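PDB 6SGF: beta-xylanase from Roseburia intestinalis L1-82, which binds xylan weakly through this CBM86 carbohydrate-binding module, one domain of a larger family 10 glycosidase that probably cleaves internal beta-1,4-xylosidic linkages. Local coordinates for residues 56-70 / 84-98. Residues are numbered along the deposited sequence; the frame is centred on the assembly and turned at random.
Sequences AVTFQVADQKVPISL and TQYGLSGQTEYTINP. With CD (cadmium ion), chain N; XYP (beta-D-xylopyranose), chain H.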
loop_
_atom_site.group_PDB
_atom_site.type_symbol
_atom_site.label_atom_id
_atom_site.label_comp_id
_atom_site.label_asym_id
_atom_site.label_seq_id
_atom_site.Cartn_x
_atom_site.Cartn_y
_atom_site.Cartn_z
ATOM N N ALA B 56 14.720 -2.910 -8.658
ATOM C CA ALA B 56 14.699 -2.633 -7.232
ATOM C C ALA B 56 13.442 -3.238 -6.635
ATOM O O ALA B 56 12.383 -3.259 -7.278
ATOM C CB ALA B 56 14.742 -1.110 -6.973
ATOM N N VAL B 57 13.574 -3.732 -5.408
ATOM C CA VAL B 57 12.443 -4.181 -4.602
ATOM C C VAL B 57 12.425 -3.339 -3.325
ATOM O O VAL B 57 13.390 -3.359 -2.552
ATOM C CB VAL B 57 12.533 -5.679 -4.255
ATOM C CG1 VAL B 57 11.288 -6.109 -3.497
ATOM C CG2 VAL B 57 12.690 -6.554 -5.523
ATOM N N THR B 58 11.323 -2.633 -3.076
ATOM C CA THR B 58 11.228 -1.744 -1.931
ATOM C C THR B 58 10.160 -2.247 -0.963
ATOM O O THR B 58 8.997 -2.410 -1.340
ATOM C CB THR B 58 10.929 -0.316 -2.379
ATOM O OG1 THR B 58 11.989 0.130 -3.230
ATOM C CG2 THR B 58 10.846 0.614 -1.164
ATOM N N PHE B 59 10.567 -2.493 0.271
ATOM C CA PHE B 59 9.680 -2.923 1.336
ATOM C C PHE B 59 9.301 -1.697 2.150
ATOM O O PHE B 59 10.187 -0.981 2.638
ATOM C CB PHE B 59 10.337 -3.942 2.272
ATOM C CG PHE B 59 10.766 -5.218 1.614
ATOM C CD1 PHE B 59 11.798 -5.233 0.676
ATOM C CD2 PHE B 59 10.165 -6.398 1.955
ATOM C CE1 PHE B 59 12.225 -6.422 0.097
ATOM C CE2 PHE B 59 10.579 -7.575 1.420
ATOM C CZ PHE B 59 11.619 -7.595 0.468
ATOM N N GLN B 60 8.010 -1.467 2.309
ATOM C CA GLN B 60 7.503 -0.424 3.188
ATOM C C GLN B 60 7.000 -1.052 4.480
ATOM O O GLN B 60 6.177 -1.983 4.448
ATOM C CB GLN B 60 6.383 0.366 2.512
ATOM C CG GLN B 60 5.852 1.532 3.350
ATOM C CD GLN B 60 4.798 2.377 2.610
ATOM O OE1 GLN B 60 4.275 1.995 1.561
ATOM N NE2 GLN B 60 4.493 3.514 3.167
ATOM N N VAL B 61 7.492 -0.534 5.607
ATOM C CA VAL B 61 7.155 -1.029 6.932
ATOM C C VAL B 61 6.635 0.106 7.812
ATOM O O VAL B 61 6.790 1.296 7.514
ATOM C CB VAL B 61 8.345 -1.736 7.606
ATOM C CG1 VAL B 61 8.813 -2.913 6.773
ATOM C CG2 VAL B 61 9.460 -0.779 7.855
ATOM N N ALA B 62 6.019 -0.289 8.926
ATOM C CA ALA B 62 5.501 0.659 9.907
ATOM C C ALA B 62 5.657 0.044 11.292
ATOM O O ALA B 62 5.726 -1.169 11.439
ATOM C CB ALA B 62 4.039 1.026 9.602
ATOM N N ASP B 63 5.730 0.904 12.302
ATOM C CA ASP B 63 5.829 0.482 13.703
ATOM C C ASP B 63 6.975 -0.507 13.922
ATOM O O ASP B 63 6.854 -1.490 14.661
ATOM C CB ASP B 63 4.508 -0.091 14.189
ATOM C CG ASP B 63 3.522 0.996 14.540
ATOM O OD1 ASP B 63 3.972 2.046 15.042
ATOM O OD2 ASP B 63 2.338 0.774 14.291
ATOM N N GLN B 64 8.108 -0.230 13.288
ATOM C CA GLN B 64 9.271 -1.105 13.387
ATOM C C GLN B 64 9.924 -0.937 14.755
ATOM O O GLN B 64 10.367 0.158 15.112
ATOM C CB GLN B 64 10.276 -0.790 12.280
ATOM C CG GLN B 64 11.481 -1.753 12.255
ATOM C CD GLN B 64 12.494 -1.422 11.161
ATOM O OE1 GLN B 64 12.288 -0.550 10.340
ATOM N NE2 GLN B 64 13.599 -2.111 11.180
ATOM N N LYS B 65 9.996 -2.031 15.511
ATOM C CA LYS B 65 10.547 -2.015 16.856
ATOM C C LYS B 65 11.753 -2.923 17.002
ATOM O O LYS B 65 12.153 -3.208 18.135
ATOM C CB LYS B 65 9.497 -2.405 17.892
ATOM C CG LYS B 65 8.239 -1.581 17.826
ATOM C CD LYS B 65 8.331 -0.259 18.472
ATOM C CE LYS B 65 6.921 0.369 18.535
ATOM N NZ LYS B 65 6.568 1.079 17.259
ATOM N N VAL B 66 12.324 -3.394 15.895
ATOM C CA VAL B 66 13.498 -4.271 15.907
ATOM C C VAL B 66 14.190 -4.136 14.554
ATOM O O VAL B 66 13.497 -3.930 13.539
ATOM C CB VAL B 66 13.083 -5.722 16.211
ATOM C CG1 VAL B 66 12.096 -6.220 15.132
ATOM C CG2 VAL B 66 14.309 -6.640 16.304
ATOM N N PRO B 67 15.526 -4.223 14.462
ATOM C CA PRO B 67 16.152 -4.264 13.126
ATOM C C PRO B 67 15.674 -5.479 12.344
ATOM O O PRO B 67 15.427 -6.541 12.919
ATOM C CB PRO B 67 17.654 -4.342 13.426
ATOM C CG PRO B 67 17.790 -3.805 14.855
ATOM C CD PRO B 67 16.538 -4.228 15.540
ATOM N N ILE B 68 15.516 -5.317 11.025
ATOM C CA ILE B 68 14.952 -6.386 10.208
ATOM C C ILE B 68 15.905 -6.761 9.075
ATOM O O ILE B 68 16.720 -5.965 8.614
ATOM C CB ILE B 68 13.549 -6.047 9.617
ATOM C CG1 ILE B 68 13.573 -4.779 8.742
ATOM C CG2 ILE B 68 12.551 -5.921 10.704
ATOM C CD1 ILE B 68 12.249 -4.466 8.123
ATOM N N SER B 69 15.737 -7.996 8.606
ATOM C CA SER B 69 16.375 -8.533 7.422
ATOM C C SER B 69 15.316 -8.780 6.358
ATOM O O SER B 69 14.200 -9.213 6.663
ATOM C CB SER B 69 17.118 -9.822 7.784
ATOM O OG SER B 69 18.157 -9.463 8.695
ATOM N N LEU B 70 15.652 -8.450 5.119
ATOM C CA LEU B 70 14.728 -8.512 4.007
ATOM C C LEU B 70 15.272 -9.480 2.964
ATOM O O LEU B 70 16.482 -9.506 2.693
ATOM C CB LEU B 70 14.510 -7.132 3.413
ATOM C CG LEU B 70 14.019 -6.088 4.418
ATOM C CD1 LEU B 70 14.067 -4.696 3.761
ATOM C CD2 LEU B 70 12.665 -6.362 4.958
ATOM N N THR B 84 19.544 -10.603 -0.101
ATOM C CA THR B 84 19.198 -10.428 1.299
ATOM C C THR B 84 19.972 -9.237 1.844
ATOM O O THR B 84 21.151 -9.062 1.532
ATOM C CB THR B 84 19.547 -11.681 2.120
ATOM O OG1 THR B 84 18.949 -12.830 1.513
ATOM C CG2 THR B 84 19.047 -11.558 3.544
ATOM N N GLN B 85 19.332 -8.428 2.677
ATOM C CA GLN B 85 20.045 -7.385 3.411
ATOM C C GLN B 85 19.691 -7.583 4.873
ATOM O O GLN B 85 18.561 -7.938 5.184
ATOM C CB GLN B 85 19.682 -5.996 2.911
ATOM C CG GLN B 85 20.280 -5.690 1.558
ATOM C CD GLN B 85 20.419 -4.201 1.289
ATOM O OE1 GLN B 85 20.100 -3.362 2.141
ATOM N NE2 GLN B 85 20.916 -3.863 0.099
ATOM N N TYR B 86 20.663 -7.410 5.767
ATOM C CA TYR B 86 20.468 -7.697 7.172
ATOM C C TYR B 86 20.615 -6.464 8.057
ATOM O O TYR B 86 21.386 -5.550 7.754
ATOM C CB TYR B 86 21.494 -8.720 7.649
ATOM C CG TYR B 86 21.600 -10.004 6.897
ATOM C CD1 TYR B 86 20.833 -11.094 7.249
ATOM C CD2 TYR B 86 22.513 -10.148 5.830
ATOM C CE1 TYR B 86 20.964 -12.311 6.575
ATOM C CE2 TYR B 86 22.642 -11.355 5.156
ATOM C CZ TYR B 86 21.861 -12.432 5.542
ATOM O OH TYR B 86 21.951 -13.640 4.902
ATOM N N GLY B 87 19.923 -6.494 9.194
ATOM C CA GLY B 87 20.108 -5.529 10.280
ATOM C C GLY B 87 19.700 -4.112 9.957
ATOM O O GLY B 87 20.365 -3.160 10.390
ATOM N N LEU B 88 18.620 -3.951 9.193
ATOM C CA LEU B 88 18.179 -2.655 8.711
ATOM C C LEU B 88 17.278 -1.984 9.743
ATOM O O LEU B 88 16.405 -2.623 10.330
ATOM C CB LEU B 88 17.418 -2.797 7.385
ATOM C CG LEU B 88 18.103 -3.561 6.244
ATOM C CD1 LEU B 88 17.137 -3.752 5.078
ATOM C CD2 LEU B 88 19.380 -2.833 5.804
ATOM N N SER B 89 17.515 -0.692 9.969
ATOM C CA SER B 89 16.738 0.086 10.920
ATOM C C SER B 89 16.726 1.538 10.456
ATOM O O SER B 89 17.530 1.954 9.620
ATOM C CB SER B 89 17.281 0.001 12.359
ATOM O OG SER B 89 18.501 0.700 12.490
ATOM N N GLY B 90 15.746 2.281 10.971
ATOM C CA GLY B 90 15.719 3.720 10.852
ATOM C C GLY B 90 14.998 4.279 9.645
ATOM O O GLY B 90 15.033 5.498 9.449
ATOM N N GLN B 91 14.386 3.443 8.812
ATOM C CA GLN B 91 13.673 3.909 7.630
ATOM C C GLN B 91 12.316 3.236 7.614
ATOM O O GLN B 91 12.151 2.161 8.178
ATOM C CB GLN B 91 14.415 3.573 6.332
ATOM C CG GLN B 91 15.848 4.112 6.309
ATOM C CD GLN B 91 16.721 3.448 5.247
ATOM O OE1 GLN B 91 17.945 3.341 5.403
ATOM N NE2 GLN B 91 16.092 2.985 4.164
ATOM N N THR B 92 11.353 3.845 6.929
ATOM C CA THR B 92 10.080 3.151 6.696
ATOM C C THR B 92 10.023 2.511 5.323
ATOM O O THR B 92 9.056 1.791 5.029
ATOM C CB THR B 92 8.861 4.076 6.839
ATOM O OG1 THR B 92 9.040 5.222 6.016
ATOM C CG2 THR B 92 8.614 4.493 8.319
ATOM N N GLU B 93 11.025 2.756 4.477
ATOM C CA GLU B 93 11.153 2.104 3.175
ATOM C C GLU B 93 12.596 1.677 2.989
ATOM O O GLU B 93 13.513 2.493 3.150
ATOM C CB GLU B 93 10.707 3.053 2.047
ATOM C CG GLU B 93 9.249 3.402 2.186
ATOM C CD GLU B 93 8.600 3.911 0.920
ATOM O OE1 GLU B 93 9.322 4.340 0.001
ATOM O OE2 GLU B 93 7.345 3.873 0.857
ATOM N N TYR B 94 12.789 0.413 2.630
ATOM C CA TYR B 94 14.110 -0.143 2.397
ATOM C C TYR B 94 14.152 -0.761 1.010
ATOM O O TYR B 94 13.220 -1.452 0.617
ATOM C CB TYR B 94 14.452 -1.234 3.411
ATOM C CG TYR B 94 14.404 -0.806 4.868
ATOM C CD1 TYR B 94 15.493 -0.187 5.446
ATOM C CD2 TYR B 94 13.282 -1.049 5.674
ATOM C CE1 TYR B 94 15.479 0.197 6.763
ATOM C CE2 TYR B 94 13.264 -0.649 6.988
ATOM C CZ TYR B 94 14.380 -0.033 7.526
ATOM O OH TYR B 94 14.436 0.356 8.835
ATOM N N THR B 95 15.278 -0.603 0.309
ATOM C CA THR B 95 15.386 -1.074 -1.065
ATOM C C THR B 95 16.455 -2.148 -1.177
ATOM O O THR B 95 17.552 -1.999 -0.628
ATOM C CB THR B 95 15.701 0.084 -2.012
ATOM O OG1 THR B 95 14.572 0.962 -2.071
ATOM C CG2 THR B 95 15.990 -0.419 -3.394
ATOM N N ILE B 96 16.112 -3.249 -1.849
ATOM C CA ILE B 96 17.074 -4.273 -2.235
ATOM C C ILE B 96 17.168 -4.240 -3.755
ATOM O O ILE B 96 16.141 -4.244 -4.441
ATOM C CB ILE B 96 16.649 -5.672 -1.762
ATOM C CG1 ILE B 96 16.729 -5.783 -0.242
ATOM C CG2 ILE B 96 17.544 -6.741 -2.396
ATOM C CD1 ILE B 96 16.106 -7.074 0.254
ATOM N N ASN B 97 18.387 -4.257 -4.288
ATOM C CA ASN B 97 18.538 -4.365 -5.732
ATOM C C ASN B 97 18.934 -5.806 -6.056
ATOM O O ASN B 97 20.111 -6.162 -5.913
ATOM C CB ASN B 97 19.594 -3.379 -6.224
ATOM C CG ASN B 97 19.249 -1.933 -5.853
ATOM O OD1 ASN B 97 19.791 -1.353 -4.909
ATOM N ND2 ASN B 97 18.305 -1.372 -6.575
ATOM N N PRO B 98 18.003 -6.662 -6.460
ATOM C CA PRO B 98 18.279 -8.100 -6.558
ATOM C C PRO B 98 18.979 -8.484 -7.853
ATOM O O PRO B 98 18.951 -7.767 -8.844
ATOM C CB PRO B 98 16.869 -8.707 -6.536
ATOM C CG PRO B 98 16.094 -7.709 -7.340
ATOM C CD PRO B 98 16.631 -6.352 -6.931
HETATM CD CD CD N . 2.950 4.114 15.576
HETATM C C1 XYP H . 21.822 -16.435 8.416
HETATM C C2 XYP H . 23.130 -16.401 7.625
HETATM C C3 XYP H . 24.148 -15.504 8.243
HETATM C C4 XYP H . 23.548 -14.160 8.446
HETATM C C5 XYP H . 22.195 -14.190 9.167
HETATM O O2 XYP H . 23.693 -17.713 7.549
HETATM O O3 XYP H . 25.243 -15.344 7.318
HETATM O O4 XYP H . 24.362 -13.347 9.290
HETATM O O5 XYP H . 21.255 -15.039 8.458
HETATM O O HOH W 1 17.935 -8.184 11.264
HETATM O O HOH W 2 3.911 4.813 14.392
#
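The side chain of Gln64 runs extended (chi1 -175°) and meets the phenol of Tyr94. The Tyr94 ring is swung beside its own backbone N (chi1 -58°). The two come from opposite directions. Gln64 OE1 sits at the ring edge and accepts from Tyr94 OH at 2.8 Å, in the carbonyl plane on a lone pair. Amide and ring planes stand 73° apart. The other end of the amide is also held: Gln64 NE2 donates to Leu88 O at 3.0 Å and to Val66 O. Leu88 O takes a second bond, from Ile68 N. Tyr94 OH in turn accepts from Gln91 N.

Between the two sheets, Leu70 CD1 lies 3.5 Å from both Leu88 CD1 and Tyr94 CB; the leucine pair is tight. Ile96 CD1 reaches Leu70 CB, and Leu70 CB lies over one face of the Phe59 ring. Val107 and Ile109 of strand 103-110 adjoin this core.

Strands 56-62 and 93-96 pair antiparallel, with Phe59 and Tyr94 a hydrogen-bonded pair. On the other side of that sheet, Thr58 OG1 and Thr95 OG1 share a hydrogen bond of 3.0 Å. Strands 68-70 and 84-86 pair in the second sheet. There Gly87 and Leu88 both face Ile68, a G1 beta bulge. Next to it, Tyr86 of the glycan pocket brings CE1 to 3.3 Å from O5 of the bound xylose.

The contact joins the two sheets of a beta-sandwich. The amide, bonded at both ends, and the phenol, bonded twice, probably limit movement of the loops between the strands, while apolar side chains join the sheets behind the xylan-binding face.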